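Local coordinates for protein aminoglycoside phosphotransferase (Mycobacterium smegmatis, PDB 6EF6) that phosphorylates (S)-1-amino-2-propanol, acting as a kinase of the aminoacetone utilization microcompartment, at residues 271-276 against 312-317; 194-199 against 333-338; 202-207 against 306-311; 179-184 against 188-193; 212-217 against 349-354. All blocks are in the same frame, centred on the assembly; numbering follows the deposited sequence.

Overall arrangement
All five contacts lie in the helical part of this phosphotransferase fold, away from the five-stranded antiparallel sheet. Three helices link four of them: 198-218 serves contacts 2, 3 and 5, helix 303-320 contacts 1 and 3, and helix 325-347 supplies one side of contact 2 and leads into the C-terminal loop of contact 5. Contact 4, first to close along the chain, lies in the turn after helix 177-180, packs on helices 198-218 and 303-320, and shares a sodium ion with contact 2. The centres of contacts 3 and 5 are about 9 Å apart, those of 2 and 5 about 20 Å. Helix 303-320 carries Phe308 into the helical core and Trp317 to the pocket for (2R)-1-methoxypropan-2-amine.

Contact 1. Residues 271-276 against 312-317; sequences FIEHDP and LLLLAW. With JFN ((2R)-1-methoxypropan-2-amine), chain C.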
# COMPACT_ATOMS: atom_id res chain seq x y z
N PHE A 271 7.96 6.40 3.81
CA PHE A 271 9.43 6.45 3.94
C PHE A 271 10.05 7.84 3.75
O PHE A 271 11.26 8.01 4.01
CB PHE A 271 10.15 5.44 3.04
CG PHE A 271 9.80 4.03 3.34
CD1 PHE A 271 10.17 3.43 4.53
CD2 PHE A 271 9.01 3.29 2.45
CE1 PHE A 271 9.84 2.11 4.84
CE2 PHE A 271 8.67 1.97 2.77
CZ PHE A 271 9.06 1.41 3.93
N ILE A 272 9.27 8.81 3.34
CA ILE A 272 9.70 10.16 3.01
C ILE A 272 8.95 11.20 3.84
O ILE A 272 8.94 12.38 3.48
CB ILE A 272 9.68 10.45 1.48
CG1 ILE A 272 8.28 10.27 0.88
CG2 ILE A 272 10.67 9.59 0.75
CD1 ILE A 272 8.20 10.67 -0.62
N GLU A 273 8.34 10.76 4.94
CA GLU A 273 7.49 11.61 5.77
C GLU A 273 8.24 12.77 6.37
O GLU A 273 7.64 13.78 6.73
CB GLU A 273 6.81 10.78 6.89
CG GLU A 273 6.06 9.55 6.40
CD GLU A 273 6.85 8.25 6.26
OE1 GLU A 273 8.10 8.29 6.38
OE2 GLU A 273 6.21 7.23 6.00
N HIS A 274 9.55 12.62 6.59
CA HIS A 274 10.42 13.61 7.23
C HIS A 274 11.00 14.62 6.24
O HIS A 274 11.76 15.52 6.63
CB HIS A 274 11.56 12.83 7.92
CG HIS A 274 12.36 12.01 6.94
ND1 HIS A 274 11.88 10.85 6.33
CD2 HIS A 274 13.56 12.27 6.36
CE1 HIS A 274 12.79 10.41 5.48
NE2 HIS A 274 13.80 11.26 5.47
N ASP A 275 10.65 14.53 4.98
CA ASP A 275 11.22 15.45 4.03
C ASP A 275 10.66 16.86 4.25
O ASP A 275 9.44 17.01 4.43
CB ASP A 275 10.89 14.96 2.60
CG ASP A 275 11.67 15.67 1.55
OD1 ASP A 275 11.42 16.89 1.27
OD2 ASP A 275 12.58 15.05 0.93
N PRO A 276 11.49 17.91 4.14
CA PRO A 276 10.98 19.28 4.34
C PRO A 276 9.96 19.74 3.31
O PRO A 276 9.29 20.75 3.54
CB PRO A 276 12.24 20.15 4.30
CG PRO A 276 13.35 19.21 4.42
CD PRO A 276 12.94 17.87 3.97
N LEU A 312 4.70 5.38 12.09
CA LEU A 312 4.86 4.37 13.14
C LEU A 312 4.74 2.98 12.57
O LEU A 312 5.44 2.08 12.98
CB LEU A 312 3.86 4.60 14.28
CG LEU A 312 4.05 5.86 15.10
CD1 LEU A 312 2.91 5.93 16.17
CD2 LEU A 312 5.39 5.82 15.77
N LEU A 313 3.76 2.78 11.67
CA LEU A 313 3.63 1.50 11.03
C LEU A 313 4.89 1.06 10.30
O LEU A 313 5.26 -0.11 10.33
CB LEU A 313 2.42 1.46 10.11
CG LEU A 313 1.09 1.24 10.78
CD1 LEU A 313 -0.04 1.69 9.86
CD2 LEU A 313 0.89 -0.22 11.23
N LEU A 314 5.48 1.98 9.52
CA LEU A 314 6.69 1.65 8.79
C LEU A 314 7.90 1.46 9.68
O LEU A 314 8.78 0.67 9.36
CB LEU A 314 6.95 2.70 7.69
CG LEU A 314 5.91 2.72 6.57
CD1 LEU A 314 6.27 3.84 5.60
CD2 LEU A 314 5.80 1.40 5.87
N LEU A 315 7.93 2.15 10.82
CA LEU A 315 8.98 1.88 11.80
C LEU A 315 8.84 0.47 12.40
O LEU A 315 9.82 -0.25 12.51
CB LEU A 315 8.87 2.95 12.89
CG LEU A 315 9.88 2.89 14.04
CD1 LEU A 315 11.34 2.90 13.58
CD2 LEU A 315 9.64 4.06 15.00
N ALA A 316 7.59 0.06 12.66
CA ALA A 316 7.34 -1.32 13.07
C ALA A 316 7.78 -2.29 11.99
O ALA A 316 8.45 -3.29 12.28
CB ALA A 316 5.87 -1.47 13.37
N TRP A 317 7.37 -2.04 10.74
CA TRP A 317 7.76 -2.92 9.65
C TRP A 317 9.28 -3.02 9.55
O TRP A 317 9.85 -4.12 9.41
CB TRP A 317 7.14 -2.39 8.36
CG TRP A 317 7.39 -3.22 7.20
CD1 TRP A 317 6.66 -4.31 6.78
CD2 TRP A 317 8.48 -3.08 6.29
NE1 TRP A 317 7.23 -4.85 5.65
CE2 TRP A 317 8.36 -4.12 5.33
CE3 TRP A 317 9.54 -2.18 6.18
CZ2 TRP A 317 9.26 -4.27 4.29
CZ3 TRP A 317 10.43 -2.34 5.15
CH2 TRP A 317 10.29 -3.37 4.21
C07 JFN C . 8.57 -2.10 1.47
C08 JFN C . 5.52 -2.37 3.54
C09 JFN C . 6.55 -1.85 2.55
C15 JFN C . 4.24 -1.55 3.41
N04 JFN C . 5.15 -3.73 3.23
O02 JFN C . 7.83 -2.39 2.62
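A CH-pi contact between Phe271 and Leu314 joins the loop ahead of helix 278-290 to helix 303-320, beside the pocket that holds (2R)-1-methoxypropan-2-amine. Leu314 lays its CD1 methyl squarely over one face of the phenyl ring, 3.9 Å from the centroid of Phe271 and only 4° off the ring normal. The other methyl, Leu314 CD2, reaches the rim at Phe271 CZ (3.8 Å), so both branches grip one side chain. With CG beside its backbone N (chi1 -61°), Phe271 swings its ring toward the helix, and its CZ also meets Trp317 CZ3 at 4.2 Å. Trp317 then turns a face of its indole to the ligand, whose C08 lies 3.7 Å above the plane, offset toward the rim.

Glu273 folds back over the loop. Its OE2 touches Leu314 CD1 at 3.4 Å and takes a weak hydrogen bond from Phe271 N, while OE1 is held by a salt bridge to Arg311 and a hydrogen bond with Tyr334. The buried carboxylate thus has charged and polar partners on helices 303-320 and 325-347. Helix 325-347 also lays Tyr334 against Leu314 and Leu341 against Glu273, while Trp281 of helix 278-290 packs on Ile272.

Contact 2. Residues 194-199 against 333-338; sequences EGVGAS and SYAAGS. With NA (sodium ion), chain E.
Val196 and Ala335 meet methyl to methyl, with Val196 CG2 3.9 Å from Ala335 CB. The beta carbon of Ala335 points at the loop from helix 325-347, whereas Val196 is placed by its rotamer: CG1 stands anti to the backbone N (chi1 -175°), leaving CG2 anti to the carbonyl carbon. This turns CG2 to the helix. The backbone of Val196 separately points its carbonyl away from Ala335, and Val196 O binds a sodium ion at 2.3 Å. Seen from the Val196 alpha carbon, Ala335 and the metal lie in nearly opposite directions.

The same methyl of Ala335 is met by the loop backbone, with Gly195 O 3.6 Å from Ala335 CB. The alpha carbons of Gly195 and Ala335 are 5.9 Å apart here, and at phi 90° a beta carbon on Gly195 would jam against the preceding carbonyl O and point at Ala335 CB, so the position suits glycine. Two residues on, Gly197 is the N-cap of helix 198-218. Within the partner helix, Ser338 OG hydrogen-bonds to Tyr334 O at 2.8 Å, coming from above the carbonyl plane, while Ser338 N reaches that oxygen from the other face.

Leu315 of helix 303-320 packs on both Val196 and Ala335. No hydrogen bond links the segments, so van der Waals contact holds them, while segment 194-199 binds the metal through one backbone carbonyl, Val196 O, joined by Gln191 O and three waters.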
# COMPACT_ATOMS: atom_id res chain seq x y z
N GLU A 194 14.94 -1.46 16.27
CA GLU A 194 16.26 -0.94 16.60
C GLU A 194 16.27 0.57 16.51
O GLU A 194 15.62 1.16 15.63
CB GLU A 194 17.27 -1.49 15.60
CG GLU A 194 17.55 -2.98 15.73
CD GLU A 194 16.42 -3.90 15.32
OE1 GLU A 194 15.48 -3.47 14.62
OE2 GLU A 194 16.50 -5.10 15.70
N GLY A 195 16.91 1.22 17.47
CA GLY A 195 16.91 2.65 17.55
C GLY A 195 15.80 3.25 18.35
O GLY A 195 15.72 4.48 18.49
N VAL A 196 14.88 2.42 18.87
CA VAL A 196 13.75 2.92 19.64
C VAL A 196 13.97 2.66 21.12
O VAL A 196 13.52 1.66 21.71
CB VAL A 196 12.40 2.38 19.10
CG1 VAL A 196 11.22 3.03 19.88
CG2 VAL A 196 12.26 2.74 17.66
N GLY A 197 14.76 3.52 21.73
CA GLY A 197 15.15 3.38 23.12
C GLY A 197 14.31 4.23 24.04
O GLY A 197 13.17 4.58 23.72
N ALA A 198 14.86 4.60 25.17
CA ALA A 198 14.08 5.26 26.23
C ALA A 198 13.54 6.62 25.80
O ALA A 198 12.36 6.89 25.94
CB ALA A 198 14.96 5.38 27.48
N SER A 199 14.42 7.51 25.28
CA SER A 199 13.96 8.84 24.88
C SER A 199 13.03 8.78 23.69
O SER A 199 12.02 9.48 23.66
CB SER A 199 15.15 9.74 24.54
OG SER A 199 15.96 9.97 25.69
N SER A 333 18.25 5.66 12.05
CA SER A 333 17.96 6.94 11.41
C SER A 333 16.47 7.15 11.18
O SER A 333 15.96 8.26 11.40
CB SER A 333 18.74 7.06 10.12
OG SER A 333 20.14 7.10 10.36
N TYR A 334 15.75 6.12 10.79
CA TYR A 334 14.30 6.28 10.61
C TYR A 334 13.63 6.59 11.93
O TYR A 334 12.69 7.40 11.99
CB TYR A 334 13.72 5.05 9.94
CG TYR A 334 12.36 5.27 9.28
CD1 TYR A 334 12.27 6.01 8.11
CD2 TYR A 334 11.19 4.74 9.82
CE1 TYR A 334 11.04 6.23 7.50
CE2 TYR A 334 9.95 4.95 9.22
CZ TYR A 334 9.90 5.67 8.05
OH TYR A 334 8.65 5.83 7.50
N ALA A 335 14.05 5.92 12.99
CA ALA A 335 13.52 6.23 14.31
C ALA A 335 13.78 7.67 14.69
O ALA A 335 12.89 8.34 15.25
CB ALA A 335 14.10 5.29 15.33
N ALA A 336 14.98 8.19 14.42
CA ALA A 336 15.30 9.59 14.74
C ALA A 336 14.40 10.56 13.97
O ALA A 336 13.88 11.51 14.57
CB ALA A 336 16.77 9.87 14.51
N GLY A 337 14.17 10.29 12.68
CA GLY A 337 13.26 11.16 11.93
C GLY A 337 11.82 11.03 12.44
O GLY A 337 11.09 12.03 12.45
N SER A 338 11.44 9.87 12.95
CA SER A 338 10.10 9.70 13.50
C SER A 338 9.95 10.56 14.75
O SER A 338 8.87 11.14 15.00
CB SER A 338 9.85 8.24 13.84
OG SER A 338 10.02 7.37 12.73
NA NA E . 12.46 -0.38 22.14
O HOH W 1 13.90 -1.42 20.61
O HOH W 2 11.47 -2.79 23.05
O HOH W 3 11.00 0.70 23.53

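Contact 3. Residues 202-207 against 306-311; sequences ALLTRA and FVFLRR
Phe308 meets Ala207 and Leu204 in a buried, wholly apolar contact between helices 303-320 and 198-218. With CG anti to its backbone N (chi1 -169°), the phenylalanine extends across the gap between the backbones, where the alpha carbons of Ala207 and Phe308 are still 8.5 Å apart. The leading corner of the ring does the touching: Ala207 CB lies 3.5 Å from Phe308 CE2 and 3.6 Å from Phe308 CZ. A small methyl thus lets the large ring come close to the helix.

Leu204, one turn earlier, approaches differently. Its CD2 methyl sits near the plane of the ring, at the edge, 4.1 Å from Phe308 CZ. This helix-helix pairing belongs to the helical C-terminal part of the kinase-like phosphotransferase fold, where helix 325-347 also packs here, with Ser338 against Leu204 and Ala342 against Ala207.

The arginines that follow Phe308 serve other surroundings. Arg311 hydrogen-bonds through NE to Ser338 OG and through NH2 to Tyr334 O, and makes a cation-pi contact with the Tyr334 ring. Arg310 touches (2R)-1-methoxypropan-2-amine and forms a salt bridge with Asp231, a residue of a second sodium site.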
# COMPACT_ATOMS: atom_id res chain seq x y z
N ALA A 202 9.54 7.50 24.67
CA ALA A 202 8.78 8.55 25.33
C ALA A 202 8.14 9.50 24.32
O ALA A 202 6.94 9.79 24.39
CB ALA A 202 9.66 9.28 26.32
N LEU A 203 8.94 10.06 23.40
CA LEU A 203 8.41 10.99 22.39
C LEU A 203 7.36 10.33 21.52
O LEU A 203 6.28 10.88 21.30
CB LEU A 203 9.54 11.50 21.49
CG LEU A 203 10.31 12.69 22.02
CD1 LEU A 203 11.52 12.92 21.18
CD2 LEU A 203 9.44 13.91 21.92
N LEU A 204 7.64 9.13 21.06
CA LEU A 204 6.78 8.46 20.11
C LEU A 204 5.51 8.00 20.79
O LEU A 204 4.43 8.02 20.19
CB LEU A 204 7.46 7.29 19.39
CG LEU A 204 8.66 7.73 18.50
CD1 LEU A 204 9.45 6.52 18.08
CD2 LEU A 204 8.21 8.51 17.31
N THR A 205 5.56 7.54 22.06
CA THR A 205 4.36 7.14 22.79
C THR A 205 3.47 8.33 23.07
O THR A 205 2.26 8.25 22.92
CB THR A 205 4.67 6.41 24.10
OG1 THR A 205 5.40 5.23 23.82
CG2 THR A 205 3.36 6.01 24.86
N ARG A 206 4.04 9.49 23.41
CA ARG A 206 3.19 10.65 23.68
C ARG A 206 2.46 11.07 22.42
O ARG A 206 1.27 11.37 22.47
CB ARG A 206 4.08 11.78 24.21
CG ARG A 206 3.30 12.92 24.87
CD ARG A 206 2.63 12.41 26.15
NE ARG A 206 2.09 13.48 27.00
CZ ARG A 206 0.95 13.39 27.68
NH1 ARG A 206 0.23 12.27 27.64
NH2 ARG A 206 0.52 14.39 28.45
N ALA A 207 3.16 11.09 21.29
CA ALA A 207 2.54 11.45 20.02
C ALA A 207 1.56 10.39 19.59
O ALA A 207 0.45 10.73 19.12
CB ALA A 207 3.62 11.68 18.95
N PHE A 306 -2.50 11.10 9.87
CA PHE A 306 -2.35 9.93 9.04
C PHE A 306 -0.93 9.71 8.56
O PHE A 306 -0.51 8.57 8.37
CB PHE A 306 -3.36 9.94 7.87
CG PHE A 306 -4.78 9.68 8.36
CD1 PHE A 306 -5.05 8.53 9.10
CD2 PHE A 306 -5.79 10.61 8.21
CE1 PHE A 306 -6.30 8.27 9.62
CE2 PHE A 306 -7.11 10.35 8.75
CZ PHE A 306 -7.32 9.19 9.49
N VAL A 307 -0.20 10.79 8.30
CA VAL A 307 1.24 10.66 8.03
C VAL A 307 1.93 10.01 9.22
O VAL A 307 2.78 9.12 9.04
CB VAL A 307 1.86 12.03 7.63
CG1 VAL A 307 3.35 11.90 7.49
CG2 VAL A 307 1.24 12.56 6.37
N PHE A 308 1.64 10.49 10.42
CA PHE A 308 2.28 9.95 11.62
C PHE A 308 1.90 8.49 11.89
O PHE A 308 2.74 7.68 12.25
CB PHE A 308 2.03 10.86 12.81
CG PHE A 308 2.89 10.49 13.98
CD1 PHE A 308 4.27 10.64 13.92
CD2 PHE A 308 2.37 9.93 15.14
CE1 PHE A 308 5.06 10.24 14.98
CE2 PHE A 308 3.21 9.56 16.20
CZ PHE A 308 4.53 9.72 16.10
N LEU A 309 0.65 8.13 11.62
CA LEU A 309 0.23 6.72 11.71
C LEU A 309 1.06 5.87 10.76
O LEU A 309 1.58 4.80 11.13
CB LEU A 309 -1.27 6.61 11.36
CG LEU A 309 -1.84 5.20 11.34
CD1 LEU A 309 -1.61 4.42 12.59
CD2 LEU A 309 -3.33 5.19 10.98
N ARG A 310 1.19 6.31 9.50
CA ARG A 310 2.02 5.55 8.54
C ARG A 310 3.47 5.44 9.02
O ARG A 310 4.10 4.39 8.87
CB ARG A 310 1.96 6.21 7.15
CG ARG A 310 2.73 5.50 6.09
CD ARG A 310 2.20 4.09 5.85
NE ARG A 310 2.67 3.52 4.59
CZ ARG A 310 2.32 2.38 4.04
NH1 ARG A 310 1.51 1.56 4.73
NH2 ARG A 310 2.81 1.98 2.86
N ARG A 311 4.01 6.55 9.54
CA ARG A 311 5.38 6.54 10.04
C ARG A 311 5.60 5.48 11.09
O ARG A 311 6.58 4.74 11.04
CB ARG A 311 5.71 7.89 10.62
CG ARG A 311 7.19 8.09 10.98
CD ARG A 311 8.06 8.28 9.73
NE ARG A 311 9.47 8.44 10.07
CZ ARG A 311 10.42 8.92 9.27
NH1 ARG A 311 10.08 9.34 8.06
NH2 ARG A 311 11.65 9.03 9.68

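Contact 4. Residues 179-184 against 188-193; sequences HCLGDT and GRWQDA. With NA (sodium ion), chain E.
Leu181, with CG beside its backbone N (chi1 -55°), and Trp190, with CG between the backbone N and the carbonyl carbon (chi1 61°), bring a methyl and an indole edge together. Leu181 CD2 lies 3.7 Å from Trp190 CD1, near the plane of the ring, and the two side chains cross at about a right angle. This is the direct apolar touch in a turn that leaves helix 177-180 and doubles back as a short 3-10 segment at 190-192; much of the rest is bridged by water.

Water 4 donates to both facing carbonyls, 3.0 Å to Cys180 O and 2.9 Å to Gly188 O, tying together two acceptors that could not bond directly. Water 9 joins Gly182 O to the guanidinium of Arg189, lying in its plane 3.1 Å from Arg189 NH1. Water 5 accepts from Trp190 N, and water 6 from Gln191 NE2.

The amide of Gln191 is sandwiched between two flat groups. Its CD lies 3.4 Å above the centre of the Trp190 ring, and Arg189 presents a guanidinium face from the other side. From the backbone, Gln191 O binds the sodium ion at 2.2 Å, while Asp192 OD1 and Ala193 O each accept from a water bound to that metal.

On helix 198-218, Gln208 takes the hydrogen bond of Trp190 NE1, and Leu204 and Thr205 pack against the indole; helix 303-320 sets Leu309 and Leu312 on Leu181, and Leu313 on Cys180.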
# COMPACT_ATOMS: atom_id res chain seq x y z
N HIS A 179 -5.25 -3.16 14.85
CA HIS A 179 -4.38 -3.91 13.95
C HIS A 179 -3.22 -3.09 13.45
O HIS A 179 -2.37 -3.62 12.73
CB HIS A 179 -5.17 -4.52 12.78
CG HIS A 179 -6.16 -5.55 13.21
ND1 HIS A 179 -7.45 -5.24 13.55
CD2 HIS A 179 -6.00 -6.87 13.49
CE1 HIS A 179 -8.08 -6.34 13.94
NE2 HIS A 179 -7.22 -7.33 13.94
N CYS A 180 -3.15 -1.80 13.80
CA CYS A 180 -2.00 -0.98 13.49
C CYS A 180 -1.06 -0.84 14.69
O CYS A 180 0.11 -1.22 14.63
CB CYS A 180 -2.45 0.42 13.04
SG CYS A 180 -3.33 0.50 11.44
N LEU A 181 -1.58 -0.29 15.78
CA LEU A 181 -0.80 0.10 16.96
C LEU A 181 -1.33 -0.50 18.25
O LEU A 181 -0.64 -0.39 19.27
CB LEU A 181 -0.80 1.63 17.08
CG LEU A 181 -0.29 2.36 15.85
CD1 LEU A 181 -0.47 3.85 16.04
CD2 LEU A 181 1.16 2.04 15.60
N GLY A 182 -2.48 -1.15 18.25
CA GLY A 182 -3.07 -1.67 19.47
C GLY A 182 -2.68 -3.10 19.81
O GLY A 182 -1.51 -3.47 19.70
N ASP A 183 -3.67 -3.90 20.13
CA ASP A 183 -3.41 -5.22 20.70
C ASP A 183 -3.05 -6.30 19.69
O ASP A 183 -2.53 -7.34 20.10
CB ASP A 183 -4.66 -5.70 21.45
CG ASP A 183 -4.80 -5.05 22.80
OD1 ASP A 183 -3.76 -4.63 23.37
OD2 ASP A 183 -5.94 -4.97 23.30
N THR A 184 -3.27 -6.08 18.40
CA THR A 184 -3.01 -7.09 17.38
C THR A 184 -2.28 -6.45 16.19
O THR A 184 -2.77 -6.46 15.06
CB THR A 184 -4.34 -7.73 16.96
OG1 THR A 184 -5.08 -8.12 18.14
CG2 THR A 184 -4.07 -8.97 16.12
N GLY A 188 3.86 -5.81 13.73
CA GLY A 188 4.60 -5.81 14.98
C GLY A 188 4.58 -4.45 15.67
O GLY A 188 3.89 -3.53 15.27
N ARG A 189 5.37 -4.35 16.73
CA ARG A 189 5.41 -3.15 17.57
C ARG A 189 6.52 -2.21 17.12
O ARG A 189 7.68 -2.64 17.07
CB ARG A 189 5.67 -3.55 19.02
CG ARG A 189 4.50 -4.31 19.69
CD ARG A 189 4.76 -4.81 21.13
NE ARG A 189 5.29 -3.83 22.09
CZ ARG A 189 4.57 -2.94 22.77
NH1 ARG A 189 3.25 -2.84 22.59
NH2 ARG A 189 5.20 -2.14 23.62
N TRP A 190 6.19 -0.95 16.88
CA TRP A 190 7.25 0.03 16.59
C TRP A 190 8.20 0.17 17.76
O TRP A 190 9.40 0.44 17.59
CB TRP A 190 6.65 1.38 16.19
CG TRP A 190 5.81 2.03 17.26
CD1 TRP A 190 4.44 1.99 17.36
CD2 TRP A 190 6.24 2.79 18.39
NE1 TRP A 190 4.03 2.66 18.49
CE2 TRP A 190 5.12 3.18 19.13
CE3 TRP A 190 7.52 3.16 18.85
CZ2 TRP A 190 5.20 3.88 20.31
CZ3 TRP A 190 7.63 3.86 19.99
CH2 TRP A 190 6.48 4.22 20.73
N GLN A 191 7.72 -0.13 18.98
CA GLN A 191 8.52 -0.05 20.17
C GLN A 191 9.69 -1.00 20.15
O GLN A 191 10.68 -0.75 20.87
CB GLN A 191 7.69 -0.32 21.42
CG GLN A 191 6.62 0.71 21.69
CD GLN A 191 5.26 0.36 21.12
OE1 GLN A 191 5.14 -0.32 20.10
NE2 GLN A 191 4.23 0.82 21.81
N ASP A 192 9.61 -2.08 19.36
CA ASP A 192 10.64 -3.10 19.31
C ASP A 192 11.66 -2.87 18.20
O ASP A 192 12.63 -3.66 18.13
CB ASP A 192 9.98 -4.48 19.12
CG ASP A 192 9.19 -4.93 20.33
OD1 ASP A 192 9.51 -4.55 21.47
OD2 ASP A 192 8.20 -5.68 20.13
N ALA A 193 11.58 -1.78 17.46
CA ALA A 193 12.53 -1.53 16.39
C ALA A 193 13.87 -1.10 16.98
O ALA A 193 13.94 -0.43 18.00
CB ALA A 193 12.00 -0.42 15.49
NA NA E . 12.46 -0.38 22.14
O HOH W 4 1.94 -3.04 13.20
O HOH W 5 3.06 -0.97 16.11
O HOH W 6 1.28 0.85 20.83
O HOH W 7 2.66 -1.01 18.91
O HOH W 8 0.93 -2.74 20.11
O HOH W 9 1.08 -4.58 21.19
O HOH W 2 11.47 -2.79 23.05
O HOH W 1 13.90 -1.42 20.61
O HOH W 3 11.00 0.70 23.53

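Contact 5. Residues 212-217 against 349-354; sequences HRKLEE and DGLRLT
Lys214 of helix 198-218 lies against Asp349 and Gly350, where a Schellman motif ends helix 325-347. Asp349, at positive phi, is the C-prime residue: Gly350 N pairs with Tyr345 O, and Asp349 N with Leu346 O. The contact joins the end of helix 325-347 and the start of the C-terminal tail to helix 198-218.

Van der Waals contacts come from the aliphatic part of the lysine. Lys214 CD lies 4.1 Å from Gly350 CA, and Lys214 CE 3.9 Å from Gly350 O, so these last two methylenes lie against the glycine backbone, at a place where a beta carbon would collide with Lys214 CD. Met302, Ser305 and Tyr345 also touch this side chain. Further down the tail, Leu353 packs on Val307 of helix 303-320 and on Leu341 of helix 325-347.

At the charged end, the Leu351 CD2 methyl lies loosely beside the ammonium, 4.3 Å from Lys214 NZ. Charge plays a looser part. The carboxylate of Asp349 stays 6.3 Å from Lys214 NZ at its OD2, and 5.2 Å from Arg213 NH1 at its OD1. These separations could give at most a weak attraction, and a doubtful one, since Asp349 has two conformers.

The polar link runs through water instead. Bends at chi3 (55°) and chi4 (61°) curl the ammonium back, and water 10 accepts from Lys214 NZ at 2.9 Å and donates to Asp349 O at 2.8 Å.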
# COMPACT_ATOMS: atom_id res chain seq x y z
N HIS A 212 -4.11 8.64 18.94
CA HIS A 212 -5.23 7.78 19.32
C HIS A 212 -6.44 8.61 19.71
O HIS A 212 -7.57 8.35 19.28
CB HIS A 212 -4.78 6.87 20.49
CG HIS A 212 -5.66 5.69 20.73
ND1 HIS A 212 -5.44 4.82 21.77
CD2 HIS A 212 -6.77 5.26 20.11
CE1 HIS A 212 -6.36 3.88 21.75
NE2 HIS A 212 -7.19 4.12 20.77
N ARG A 213 -6.23 9.64 20.53
CA ARG A 213 -7.33 10.51 20.94
C ARG A 213 -7.94 11.24 19.74
O ARG A 213 -9.15 11.39 19.65
CB ARG A 213 -6.86 11.52 22.00
CG ARG A 213 -6.51 10.89 23.35
CD ARG A 213 -5.64 11.84 24.20
NE ARG A 213 -6.02 13.24 24.14
CZ ARG A 213 -5.21 14.26 24.42
NH1 ARG A 213 -5.67 15.50 24.34
NH2 ARG A 213 -3.95 14.05 24.79
N LYS A 214 -7.12 11.66 18.80
CA LYS A 214 -7.63 12.35 17.62
C LYS A 214 -8.42 11.40 16.75
O LYS A 214 -9.47 11.78 16.23
CB LYS A 214 -6.50 13.01 16.84
CG LYS A 214 -5.90 14.14 17.64
CD LYS A 214 -4.99 15.01 16.87
CE LYS A 214 -5.58 15.62 15.60
NZ LYS A 214 -6.76 16.50 15.84
N LEU A 215 -7.97 10.17 16.60
CA LEU A 215 -8.72 9.18 15.85
C LEU A 215 -10.03 8.81 16.51
O LEU A 215 -11.04 8.61 15.82
CB LEU A 215 -7.89 7.92 15.60
CG LEU A 215 -6.69 8.07 14.65
CD1 LEU A 215 -5.83 6.84 14.74
CD2 LEU A 215 -7.15 8.28 13.20
N GLU A 216 -10.08 8.76 17.85
CA GLU A 216 -11.32 8.48 18.53
C GLU A 216 -12.33 9.59 18.30
O GLU A 216 -13.53 9.32 18.14
CB GLU A 216 -11.07 8.28 20.02
CG GLU A 216 -10.44 6.93 20.34
CD GLU A 216 -10.18 6.74 21.83
OE1 GLU A 216 -10.17 7.74 22.59
OE2 GLU A 216 -9.98 5.57 22.23
N GLU A 217 -11.87 10.84 18.32
CA GLU A 217 -12.76 11.97 18.09
C GLU A 217 -13.24 12.02 16.63
O GLU A 217 -14.43 12.28 16.35
CB GLU A 217 -12.03 13.24 18.48
CG GLU A 217 -12.72 14.61 18.23
CD GLU A 217 -11.77 15.78 18.58
OE1 GLU A 217 -10.64 15.84 18.04
OE2 GLU A 217 -12.14 16.61 19.44
N ASP A 349 -0.36 20.30 18.72
CA ASP A 349 -1.59 19.63 19.13
C ASP A 349 -2.13 18.73 18.02
O ASP A 349 -3.33 18.57 17.86
CB ASP A 349 -2.64 20.61 19.62
CG ASP A 349 -3.73 19.94 20.41
OD1 ASP A 349 -3.44 18.93 21.08
OD2 ASP A 349 -4.88 20.43 20.38
N GLY A 350 -1.23 18.13 17.29
CA GLY A 350 -1.56 17.20 16.24
C GLY A 350 -1.89 17.80 14.91
O GLY A 350 -2.32 17.06 14.02
N LEU A 351 -1.77 19.11 14.74
CA LEU A 351 -2.21 19.75 13.51
C LEU A 351 -1.13 19.93 12.45
O LEU A 351 -1.50 20.23 11.30
CB LEU A 351 -2.81 21.12 13.84
CG LEU A 351 -4.08 21.04 14.69
CD1 LEU A 351 -4.68 22.43 14.79
CD2 LEU A 351 -5.11 20.04 14.15
N ARG A 352 0.14 19.82 12.77
CA ARG A 352 1.21 20.04 11.79
C ARG A 352 2.43 19.17 12.05
O ARG A 352 2.81 18.89 13.20
CB ARG A 352 1.65 21.50 11.82
CG ARG A 352 0.55 22.46 11.53
CD ARG A 352 1.00 23.59 10.64
NE ARG A 352 1.98 24.43 11.31
CZ ARG A 352 1.67 25.29 12.28
NH1 ARG A 352 2.63 26.01 12.83
NH2 ARG A 352 0.42 25.43 12.70
N LEU A 353 3.04 18.66 10.97
CA LEU A 353 4.32 18.00 11.08
C LEU A 353 5.51 18.82 10.61
O LEU A 353 6.64 18.41 10.86
CB LEU A 353 4.35 16.68 10.29
CG LEU A 353 3.38 15.64 10.81
CD1 LEU A 353 3.40 14.46 9.88
CD2 LEU A 353 3.69 15.19 12.19
N THR A 354 5.28 19.94 9.96
CA THR A 354 6.36 20.80 9.53
C THR A 354 6.31 22.04 10.41
O THR A 354 5.29 22.31 11.06
CB THR A 354 6.24 21.16 8.04
OG1 THR A 354 4.96 21.76 7.77
CG2 THR A 354 6.38 19.89 7.19
OXT THR A 354 7.30 22.76 10.50
O HOH W 10 -6.10 18.39 17.87